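Local atomic coordinates of 70 kDa protein (Xanthomonas sp., PDB entry 4B2N), a protein that acts as a dihaem c-type rubber oxygenase, a processive dioxygenase that cleaves the polyisoprene of latex. Residues P616-T619 / D620-K624. Numbering follows the deposited sequence.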
loop_
_atom_site.group_PDB
_atom_site.type_symbol
_atom_site.label_atom_id
_atom_site.label_comp_id
_atom_site.label_asym_id
_atom_site.label_seq_id
_atom_site.Cartn_x
_atom_site.Cartn_y
_atom_site.Cartn_z
ATOM N N PRO A 616 -18.477 -10.115 11.927
ATOM C CA PRO A 616 -18.766 -11.544 12.132
ATOM C C PRO A 616 -17.539 -12.207 12.833
ATOM O O PRO A 616 -16.410 -11.886 12.459
ATOM C CB PRO A 616 -18.893 -12.085 10.701
ATOM C CG PRO A 616 -18.145 -11.109 9.873
ATOM C CD PRO A 616 -18.314 -9.757 10.515
ATOM N N PRO A 617 -17.765 -13.126 13.791
ATOM C CA PRO A 617 -16.685 -13.942 14.239
ATOM C C PRO A 617 -16.237 -14.833 13.058
ATOM O O PRO A 617 -17.007 -15.636 12.556
ATOM C CB PRO A 617 -17.309 -14.742 15.407
ATOM C CG PRO A 617 -18.776 -14.863 15.076
ATOM C CD PRO A 617 -19.068 -13.529 14.385
ATOM N N ILE A 618 -15.002 -14.678 12.605
ATOM C CA ILE A 618 -14.549 -15.466 11.456
ATOM C C ILE A 618 -14.227 -16.902 11.907
ATOM O O ILE A 618 -13.458 -17.082 12.833
ATOM C CB ILE A 618 -13.352 -14.789 10.782
ATOM C CG1 ILE A 618 -13.791 -13.448 10.191
ATOM C CG2 ILE A 618 -12.800 -15.735 9.731
ATOM C CD1 ILE A 618 -12.693 -12.692 9.461
ATOM N N THR A 619 -14.839 -17.914 11.288
ATOM C CA THR A 619 -14.740 -19.315 11.763
ATOM C C THR A 619 -13.507 -20.018 11.240
ATOM O O THR A 619 -12.886 -19.533 10.331
ATOM C CB THR A 619 -15.941 -20.143 11.289
ATOM O OG1 THR A 619 -15.935 -20.252 9.868
ATOM C CG2 THR A 619 -17.311 -19.492 11.770
ATOM N N ASP A 620 -13.195 -21.200 11.774
ATOM C CA ASP A 620 -11.970 -21.847 11.377
ATOM C C ASP A 620 -12.164 -22.346 9.957
ATOM O O ASP A 620 -11.202 -22.443 9.257
ATOM C CB ASP A 620 -11.616 -22.995 12.316
ATOM C CG ASP A 620 -11.244 -22.512 13.726
ATOM O OD1 ASP A 620 -10.717 -21.374 13.846
ATOM O OD2 ASP A 620 -11.497 -23.268 14.700
ATOM N N GLN A 621 -13.391 -22.702 9.560
ATOM C CA GLN A 621 -13.570 -23.135 8.161
ATOM C C GLN A 621 -13.364 -21.951 7.184
ATOM O O GLN A 621 -12.783 -22.110 6.103
ATOM C CB GLN A 621 -14.952 -23.858 7.915
ATOM C CG GLN A 621 -14.956 -25.423 8.071
ATOM C CD GLN A 621 -13.980 -26.292 7.136
ATOM O OE1 GLN A 621 -13.797 -26.027 5.918
ATOM N NE2 GLN A 621 -13.385 -27.370 7.727
ATOM N N GLN A 622 -13.797 -20.765 7.586
ATOM C CA GLN A 622 -13.551 -19.572 6.750
ATOM C C GLN A 622 -12.074 -19.258 6.680
ATOM O O GLN A 622 -11.561 -18.848 5.605
ATOM C CB GLN A 622 -14.359 -18.361 7.277
ATOM C CG GLN A 622 -15.875 -18.516 7.070
ATOM C CD GLN A 622 -16.720 -17.669 8.049
ATOM O OE1 GLN A 622 -16.206 -16.951 8.920
ATOM N NE2 GLN A 622 -18.049 -17.745 7.883
ATOM N N ILE A 623 -11.353 -19.515 7.780
ATOM C CA ILE A 623 -9.899 -19.256 7.820
ATOM C C ILE A 623 -9.270 -20.143 6.733
ATOM O O ILE A 623 -8.432 -19.676 5.974
ATOM C CB ILE A 623 -9.358 -19.469 9.247
ATOM C CG1 ILE A 623 -9.841 -18.325 10.104
ATOM C CG2 ILE A 623 -7.827 -19.581 9.311
ATOM C CD1 ILE A 623 -9.612 -18.610 11.564
ATOM N N LYS A 624 -9.760 -21.380 6.578
ATOM C CA LYS A 624 -9.169 -22.269 5.593
ATOM C C LYS A 624 -9.308 -21.694 4.213
ATOM O O LYS A 624 -8.376 -21.763 3.404
ATOM C CB LYS A 624 -9.733 -23.727 5.666
ATOM C CG LYS A 624 -9.168 -24.489 6.840
ATOM C CD LYS A 624 -9.642 -25.942 6.971
ATOM C CE LYS A 624 -9.392 -26.702 5.647
ATOM N NZ LYS A 624 -9.663 -28.182 5.836
HETATM O O HOH W 1 -11.479 -18.567 14.290
#
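Q622 folds back from the first turn of helix 620-626 onto T619, the residue just before that helix. Q622 CB lies 3.6 Å from T619 OG1 and also meets CG2 of I618. With CG turned anti to the carbonyl carbon and the chain extended beyond it, CG and CD of Q622 run past the T619 hydroxyl oxygen, Q622 CG at 3.3 Å from T619 OG1. At the tip, Q622 OE1 accepts from T619 N at 2.9 Å; the N-H is nearly straight on the acceptor (166°), yet the donor sits above the amide plane, 50° out of it. The same OE1 lies close to I618 CA. The other amide branch, Q622 NE2, stays farther off, 3.8 Å from T619 OG1, and the Q622 side chain also touches I593 and D594 of helix 593-596. In return, T619 OG1 accepts from Q622 N at 3.2 Å, reached because chi1 of 65° sets the hydroxyl between the backbone N and the carbonyl carbon. These reciprocal bonds define a capping box, and I623 N to T619 O (3.0 Å) adds a backbone bond of the i to i+4 kind. I618 CG2 packs on I623 CG1 at 4.0 Å, and both isoleucines touch L220 of helix 218-226. A water lies within hydrogen-bonding distance of both I618 O and D620 OD1, though it cannot serve every acceptor near it at once, while D620 OD2 pairs with K549. Q622 N is thus satisfied by a side chain, and the bond from T619 N ties the preceding loop to the same residue, consistent with a defined helix start after T619.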